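Local coordinates for serine protease pet (Escherichia coli, PDB 4OM9), which acts as a secreted serine protease and enterotoxin, the passenger domain of an autotransporter, with alpha-fodrin as a probable substrate, at residues I341-S347 / K363-L369; Q255-Q259 / N292-V296. The contacts are given in a common frame with arbitrary orientation. Residue numbers count along the deposited sequence, not the author numbering.

Contact 1. Residues I341-S347 / K363-L369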
ATOM      1  N   ILE A 341      18.315 -26.003 -15.560  1.00 30.65           N
ATOM      2  CA  ILE A 341      19.366 -25.156 -16.091  1.00 32.89           C
ATOM      3  C   ILE A 341      19.744 -24.141 -15.014  1.00 34.24           C
ATOM      4  O   ILE A 341      18.873 -23.485 -14.456  1.00 32.60           O
ATOM      5  CB  ILE A 341      18.912 -24.444 -17.382  1.00 32.60           C
ATOM      6  CG1 ILE A 341      18.498 -25.470 -18.441  1.00 34.18           C
ATOM      7  CG2 ILE A 341      19.997 -23.495 -17.894  1.00 32.28           C
ATOM      8  CD1 ILE A 341      18.033 -24.866 -19.767  1.00 35.20           C
ATOM      9  N   ASP A 342      21.034 -24.038 -14.712  1.00 36.31           N
ATOM     10  CA  ASP A 342      21.533 -23.144 -13.674  1.00 36.33           C
ATOM     11  C   ASP A 342      22.582 -22.237 -14.300  1.00 37.56           C
ATOM     12  O   ASP A 342      23.689 -22.668 -14.584  1.00 40.93           O
ATOM     13  CB  ASP A 342      22.115 -23.952 -12.498  1.00 36.09           C
ATOM     14  CG  ASP A 342      22.592 -23.071 -11.329  1.00 36.46           C
ATOM     15  OD1 ASP A 342      22.340 -21.848 -11.341  1.00 34.89           O
ATOM     16  OD2 ASP A 342      23.217 -23.616 -10.374  1.00 43.30           O
ATOM     17  N   ILE A 343      22.228 -20.977 -14.521  1.00 29.71           N
ATOM     18  CA  ILE A 343      23.131 -20.048 -15.205  1.00 32.15           C
ATOM     19  C   ILE A 343      23.730 -19.062 -14.226  1.00 30.31           C
ATOM     20  O   ILE A 343      22.998 -18.396 -13.476  1.00 28.96           O
ATOM     21  CB  ILE A 343      22.418 -19.235 -16.322  1.00 30.28           C
ATOM     22  CG1 ILE A 343      21.681 -20.147 -17.304  1.00 26.02           C
ATOM     23  CG2 ILE A 343      23.411 -18.325 -17.038  1.00 30.40           C
ATOM     24  CD1 ILE A 343      20.637 -19.370 -18.190  1.00 26.37           C
ATOM     25  N   GLY A 344      25.055 -18.963 -14.268  1.00 36.51           N
ATOM     26  CA  GLY A 344      25.801 -18.044 -13.438  1.00 37.80           C
ATOM     27  C   GLY A 344      25.579 -16.583 -13.762  1.00 39.52           C
ATOM     28  O   GLY A 344      25.198 -16.217 -14.881  1.00 39.19           O
ATOM     29  N   LYS A 345      25.815 -15.753 -12.753  1.00 39.37           N
ATOM     30  CA  LYS A 345      25.719 -14.301 -12.852  1.00 42.86           C
ATOM     31  C   LYS A 345      26.493 -13.743 -14.058  1.00 44.88           C
ATOM     32  O   LYS A 345      27.642 -14.118 -14.296  1.00 43.44           O
ATOM     33  CB  LYS A 345      26.229 -13.672 -11.546  1.00 47.42           C
ATOM     34  CG  LYS A 345      26.360 -12.162 -11.568  1.00 50.56           C
ATOM     35  CD  LYS A 345      26.947 -11.640 -10.269  1.00 56.47           C
ATOM     36  CE  LYS A 345      25.862 -11.309  -9.256  1.00 66.73           C
ATOM     37  NZ  LYS A 345      25.180 -10.013  -9.553  1.00 64.46           N
ATOM     38  N   GLY A 346      25.850 -12.862 -14.823  1.00 40.94           N
ATOM     39  CA  GLY A 346      26.517 -12.171 -15.922  1.00 42.31           C
ATOM     40  C   GLY A 346      26.660 -12.978 -17.208  1.00 42.48           C
ATOM     41  O   GLY A 346      27.301 -12.538 -18.166  1.00 42.22           O
ATOM     42  N   SER A 347      26.055 -14.161 -17.225  1.00 36.64           N
ATOM     43  CA  SER A 347      26.083 -15.023 -18.390  1.00 35.40           C
ATOM     44  C   SER A 347      24.760 -15.037 -19.135  1.00 37.06           C
ATOM     45  O   SER A 347      23.698 -14.858 -18.545  1.00 34.80           O
ATOM     46  CB  SER A 347      26.457 -16.456 -17.992  1.00 39.88           C
ATOM     47  OG  SER A 347      27.866 -16.610 -17.894  1.00 43.51           O
ATOM     48  N   LYS A 363      14.556 -23.356 -14.244  1.00 25.68           N
ATOM     49  CA  LYS A 363      15.623 -22.387 -14.436  1.00 25.36           C
ATOM     50  C   LYS A 363      15.974 -21.654 -13.121  1.00 24.26           C
ATOM     51  O   LYS A 363      15.120 -20.994 -12.521  1.00 26.52           O
ATOM     52  CB  LYS A 363      15.209 -21.385 -15.521  1.00 22.53           C
ATOM     53  CG  LYS A 363      16.340 -20.501 -16.021  1.00 26.13           C
ATOM     54  CD  LYS A 363      16.605 -19.289 -15.141  1.00 25.30           C
ATOM     55  CE  LYS A 363      17.754 -18.455 -15.701  1.00 28.91           C
ATOM     56  NZ  LYS A 363      18.213 -17.495 -14.665  1.00 26.25           N
ATOM     57  N   ILE A 364      17.223 -21.758 -12.682  1.00 26.85           N
ATOM     58  CA  ILE A 364      17.690 -20.986 -11.518  1.00 27.88           C
ATOM     59  C   ILE A 364      18.989 -20.302 -11.864  1.00 29.32           C
ATOM     60  O   ILE A 364      19.406 -20.303 -13.035  1.00 30.95           O
ATOM     61  CB  ILE A 364      17.906 -21.833 -10.259  1.00 27.35           C
ATOM     62  CG1 ILE A 364      18.990 -22.892 -10.502  1.00 30.32           C
ATOM     63  CG2 ILE A 364      16.618 -22.480  -9.827  1.00 28.14           C
ATOM     64  CD1 ILE A 364      19.333 -23.733  -9.253  1.00 29.20           C
ATOM     65  N   GLY A 365      19.617 -19.706 -10.857  1.00 29.83           N
ATOM     66  CA  GLY A 365      20.834 -18.948 -11.064  1.00 30.39           C
ATOM     67  C   GLY A 365      20.551 -17.538 -11.541  1.00 31.51           C
ATOM     68  O   GLY A 365      19.434 -17.215 -11.963  1.00 30.39           O
ATOM     69  N   GLU A 366      21.572 -16.694 -11.501  1.00 38.06           N
ATOM     70  CA  GLU A 366      21.356 -15.271 -11.699  1.00 37.42           C
ATOM     71  C   GLU A 366      21.431 -14.794 -13.139  1.00 34.53           C
ATOM     72  O   GLU A 366      21.001 -13.680 -13.435  1.00 30.82           O
ATOM     73  CB  GLU A 366      22.354 -14.489 -10.856  1.00 39.50           C
ATOM     74  CG  GLU A 366      22.082 -14.594  -9.373  1.00 46.29           C
ATOM     75  CD  GLU A 366      23.072 -13.799  -8.566  1.00 51.30           C
ATOM     76  OE1 GLU A 366      23.960 -14.409  -7.943  1.00 59.81           O
ATOM     77  OE2 GLU A 366      22.969 -12.560  -8.568  1.00 56.52           O
ATOM     78  N   GLY A 367      21.980 -15.629 -14.024  1.00 33.98           N
ATOM     79  CA  GLY A 367      22.140 -15.283 -15.429  1.00 34.84           C
ATOM     80  C   GLY A 367      20.904 -15.466 -16.302  1.00 32.26           C
ATOM     81  O   GLY A 367      19.819 -15.806 -15.809  1.00 32.73           O
ATOM     82  N   SER A 368      21.091 -15.273 -17.606  1.00 31.61           N
ATOM     83  CA  SER A 368      19.990 -15.200 -18.581  1.00 36.19           C
ATOM     84  C   SER A 368      19.801 -16.398 -19.517  1.00 34.42           C
ATOM     85  O   SER A 368      20.716 -16.777 -20.243  1.00 34.95           O
ATOM     86  CB  SER A 368      20.173 -13.963 -19.474  1.00 35.12           C
ATOM     87  OG  SER A 368      20.342 -12.793 -18.705  1.00 39.48           O
ATOM     88  N   LEU A 369      18.590 -16.951 -19.519  1.00 29.58           N
ATOM     89  CA  LEU A 369      18.178 -17.902 -20.536  1.00 29.45           C
ATOM     90  C   LEU A 369      17.432 -17.134 -21.642  1.00 32.28           C
ATOM     91  O   LEU A 369      16.380 -16.549 -21.399  1.00 31.20           O
ATOM     92  CB  LEU A 369      17.290 -18.995 -19.939  1.00 29.00           C
ATOM     93  CG  LEU A 369      17.040 -20.180 -20.875  1.00 32.12           C
ATOM     94  CD1 LEU A 369      18.344 -20.865 -21.215  1.00 30.74           C
ATOM     95  CD2 LEU A 369      16.080 -21.185 -20.285  1.00 29.91           C
TER
HETATM   96  O   HOH W   1      23.227 -11.551 -13.932  1.00 34.21           O
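Two successive coils of the passenger's beta-helix meet here where the chain leaves one parallel sheet and turns into the next. Ile343, the residue most covered, works through backbone and side chain alike. Its N donates to Ile364 O (3.3 Å), and its O accepts from Gly367 N (3.0 Å), carrying the pairing past the end of the strand. In the m rotamer its CD1 reaches Leu369 CB (3.8 Å) and Lys363 CE (3.9 Å). Ile341, in parallel register with Lys363, accepts from Ile364 N at its O (3.0 Å) and sets CD1 against Leu369 CD2 (4.2 Å). At the exposed corner Glu366 OE2 forms a salt bridge with Lys345 NZ (3.5 Å), while water 1 links Glu366 O to Gly346 N (3.1 Å each). Lys345 and Gly346 are the central pair of a type II turn. A side chain at Gly365 or Gly367 would collide with the facing coil. Ser368 N to Ser347 O (2.8 Å) resumes the pairing beyond the bend. Strand 316-318 flanks 341-343 on the preceding coil and strand 379-381 flanks 361-364 on the following one, while Trp351 of strand 348-352 packs inside against Ile341 and Leu369.

Contact 2. Residues Q255-Q259 / N292-V296; sequences QLFIQ and NKDLV
This is the first parallel strand pair of the passenger's beta-helix: strand 258-262 is at one edge of its parallel sheet, and 294-298 lies beside it one coil later. Gln255 to Ile258 form a type I turn, closed by a weak bond from Ile258 N to Gln255 O (3.4 Å). Phe257 (phi/psi -122/19) leads into extended Ile258 and Gln259; Asp294 to Val296 are extended too. The end-to-end directions of 256-259 and 292-296 diverge by 55°. In the parallel register Ile258 pairs with Asp294 (CA-CA 5.4 Å) and Gln259 with Leu295 (CA-CA 5.3 Å), while Phe257 and Lys293 approach to 4.1 Å between their CA atoms. Three hydrogen bonds join the strands: Asp294 N donates to Phe257 O (2.7 Å), Gln259 N to Asp294 O (3.1 Å) and Val296 N to Gln259 O (2.9 Å), the alternating pattern of parallel strands. Among the polar side chains, Asp294 (chi1 m) shares a face with Ile258 and forms a salt bridge with Arg106, which also makes a cation-pi contact with the Phe257 ring, so the strand pair is tied to the protease region. The remaining contacts are van der Waals. Phe257 (chi1 m, chi2 -87°) brings CD1 to 3.5 Å from Asn292 O. Lys293, with chi1 m and the rest of its chain near t, runs alongside the first strand, its CD 3.6 Å from Ile258 O. Extended Gln259 (chi1 and chi2 t) places OE1 3.9 Å from Leu295 CD2. Val296 (chi1 t) points toward the first strand, where its CG2 lies 4.1 Å from Ile258 CG2.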
ATOM      1  N   GLN A 255      30.466 -33.453  -4.782  1.00 47.88           N
ATOM      2  CA  GLN A 255      31.526 -33.799  -5.722  1.00 47.40           C
ATOM      3  C   GLN A 255      31.081 -34.919  -6.638  1.00 44.76           C
ATOM      4  O   GLN A 255      31.557 -35.034  -7.763  1.00 49.19           O
ATOM      5  CB  GLN A 255      32.808 -34.186  -4.988  1.00 52.59           C
ATOM      6  CG  GLN A 255      33.777 -33.036  -4.826  1.00 53.17           C
ATOM      7  CD  GLN A 255      34.220 -32.465  -6.161  1.00 62.03           C
ATOM      8  OE1 GLN A 255      34.443 -33.206  -7.125  1.00 64.33           O
ATOM      9  NE2 GLN A 255      34.354 -31.145  -6.228  1.00 55.39           N
ATOM     10  N   LEU A 256      30.149 -35.729  -6.163  1.00 37.64           N
ATOM     11  CA  LEU A 256      29.640 -36.834  -6.959  1.00 35.83           C
ATOM     12  C   LEU A 256      28.870 -36.371  -8.217  1.00 38.85           C
ATOM     13  O   LEU A 256      28.538 -37.182  -9.089  1.00 38.72           O
ATOM     14  CB  LEU A 256      28.735 -37.711  -6.100  1.00 35.66           C
ATOM     15  CG  LEU A 256      29.394 -38.423  -4.917  1.00 40.37           C
ATOM     16  CD1 LEU A 256      28.372 -39.314  -4.260  1.00 36.52           C
ATOM     17  CD2 LEU A 256      30.621 -39.229  -5.364  1.00 38.16           C
ATOM     18  N   PHE A 257      28.581 -35.083  -8.324  1.00 39.00           N
ATOM     19  CA  PHE A 257      27.746 -34.635  -9.432  1.00 38.37           C
ATOM     20  C   PHE A 257      28.429 -33.597 -10.302  1.00 35.87           C
ATOM     21  O   PHE A 257      27.771 -32.897 -11.068  1.00 36.12           O
ATOM     22  CB  PHE A 257      26.397 -34.106  -8.893  1.00 33.27           C
ATOM     23  CG  PHE A 257      25.525 -35.201  -8.340  1.00 32.00           C
ATOM     24  CD1 PHE A 257      24.666 -35.911  -9.179  1.00 32.08           C
ATOM     25  CD2 PHE A 257      25.633 -35.585  -7.003  1.00 32.18           C
ATOM     26  CE1 PHE A 257      23.883 -36.951  -8.692  1.00 32.83           C
ATOM     27  CE2 PHE A 257      24.861 -36.638  -6.499  1.00 32.36           C
ATOM     28  CZ  PHE A 257      23.978 -37.318  -7.341  1.00 33.90           C
ATOM     29  N   ILE A 258      29.751 -33.504 -10.215  1.00 38.45           N
ATOM     30  CA  ILE A 258      30.419 -32.532 -11.066  1.00 41.26           C
ATOM     31  C   ILE A 258      31.214 -33.176 -12.197  1.00 45.56           C
ATOM     32  O   ILE A 258      32.136 -33.947 -11.963  1.00 45.72           O
ATOM     33  CB  ILE A 258      31.342 -31.617 -10.263  1.00 40.98           C
ATOM     34  CG1 ILE A 258      30.513 -30.843  -9.213  1.00 43.60           C
ATOM     35  CG2 ILE A 258      32.055 -30.656 -11.212  1.00 41.97           C
ATOM     36  CD1 ILE A 258      31.323 -30.157  -8.083  1.00 41.51           C
ATOM     37  N   GLN A 259      30.805 -32.875 -13.431  1.00 46.00           N
ATOM     38  CA  GLN A 259      31.655 -33.102 -14.596  1.00 45.87           C
ATOM     39  C   GLN A 259      31.943 -31.775 -15.284  1.00 46.55           C
ATOM     40  O   GLN A 259      31.061 -31.165 -15.901  1.00 43.73           O
ATOM     41  CB  GLN A 259      31.027 -34.084 -15.591  1.00 50.47           C
ATOM     42  CG  GLN A 259      31.937 -34.329 -16.786  1.00 49.49           C
ATOM     43  CD  GLN A 259      31.407 -35.326 -17.787  1.00 51.67           C
ATOM     44  OE1 GLN A 259      30.458 -36.068 -17.533  1.00 48.57           O
ATOM     45  NE2 GLN A 259      32.036 -35.349 -18.947  1.00 56.61           N
ATOM     46  N   ASN A 292      23.897 -39.888 -13.658  1.00 36.07           N
ATOM     47  CA  ASN A 292      24.460 -38.717 -14.320  1.00 35.56           C
ATOM     48  C   ASN A 292      24.947 -37.651 -13.380  1.00 34.58           C
ATOM     49  O   ASN A 292      24.364 -37.432 -12.318  1.00 34.51           O
ATOM     50  CB  ASN A 292      23.433 -38.078 -15.253  1.00 36.48           C
ATOM     51  CG  ASN A 292      23.358 -38.765 -16.599  1.00 38.63           C
ATOM     52  OD1 ASN A 292      22.966 -39.921 -16.693  1.00 42.45           O
ATOM     53  ND2 ASN A 292      23.708 -38.042 -17.653  1.00 39.73           N
ATOM     54  N   LYS A 293      26.003 -36.967 -13.802  1.00 34.76           N
ATOM     55  CA  LYS A 293      26.460 -35.749 -13.157  1.00 33.96           C
ATOM     56  C   LYS A 293      25.864 -34.496 -13.801  1.00 33.78           C
ATOM     57  O   LYS A 293      25.226 -34.575 -14.855  1.00 33.36           O
ATOM     58  CB  LYS A 293      27.980 -35.689 -13.207  1.00 35.13           C
ATOM     59  CG  LYS A 293      28.604 -36.954 -12.639  1.00 36.42           C
ATOM     60  CD  LYS A 293      30.101 -36.839 -12.519  1.00 39.69           C
ATOM     61  CE  LYS A 293      30.721 -38.216 -12.394  1.00 39.36           C
ATOM     62  NZ  LYS A 293      32.102 -38.043 -11.940  1.00 39.17           N
ATOM     63  N   ASP A 294      26.053 -33.342 -13.168  1.00 41.21           N
ATOM     64  CA  ASP A 294      25.767 -32.085 -13.850  1.00 38.69           C
ATOM     65  C   ASP A 294      26.873 -31.848 -14.871  1.00 43.09           C
ATOM     66  O   ASP A 294      28.048 -32.146 -14.616  1.00 41.37           O
ATOM     67  CB  ASP A 294      25.674 -30.903 -12.871  1.00 32.96           C
ATOM     68  CG  ASP A 294      24.612 -31.105 -11.806  1.00 37.63           C
ATOM     69  OD1 ASP A 294      23.449 -31.418 -12.161  1.00 33.45           O
ATOM     70  OD2 ASP A 294      24.952 -30.969 -10.597  1.00 42.33           O
ATOM     71  N   LEU A 295      26.499 -31.335 -16.035  1.00 32.36           N
ATOM     72  CA  LEU A 295      27.494 -30.868 -16.971  1.00 33.16           C
ATOM     73  C   LEU A 295      27.754 -29.415 -16.639  1.00 34.17           C
ATOM     74  O   LEU A 295      26.917 -28.548 -16.888  1.00 35.05           O
ATOM     75  CB  LEU A 295      27.034 -31.038 -18.419  1.00 33.57           C
ATOM     76  CG  LEU A 295      26.658 -32.468 -18.790  1.00 36.23           C
ATOM     77  CD1 LEU A 295      26.353 -32.605 -20.306  1.00 35.00           C
ATOM     78  CD2 LEU A 295      27.763 -33.431 -18.374  1.00 38.58           C
ATOM     79  N   VAL A 296      28.921 -29.159 -16.064  1.00 39.70           N
ATOM     80  CA  VAL A 296      29.283 -27.829 -15.601  1.00 40.38           C
ATOM     81  C   VAL A 296      30.168 -27.180 -16.650  1.00 43.76           C
ATOM     82  O   VAL A 296      31.371 -27.460 -16.718  1.00 46.62           O
ATOM     83  CB  VAL A 296      29.997 -27.888 -14.249  1.00 38.82           C
ATOM     84  CG1 VAL A 296      30.270 -26.495 -13.718  1.00 39.94           C
ATOM     85  CG2 VAL A 296      29.158 -28.675 -13.255  1.00 41.38           C
TER

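Overall arrangement
Both contacts belong to one parallel sheet of the beta-helix, with centres about 17 Å apart and nearest atoms about 7 Å apart. Strand 316-318 fills the gap, hydrogen-bonding to Leu295 of contact 2 on one side and Asp342 of contact 1 on the other. Tyr110, within the protease family region, meets both: its hydroxyl makes a weak hydrogen bond with Asp294, and it touches Asp342 and Ile364. These outer residues therefore face the protease region, whereas Leu295, Ile341 and Ile343 turn inward. Contact 2 starts the stack at the edge of the sheet; contact 1 continues it further along and adds the bend into the adjoining sheet.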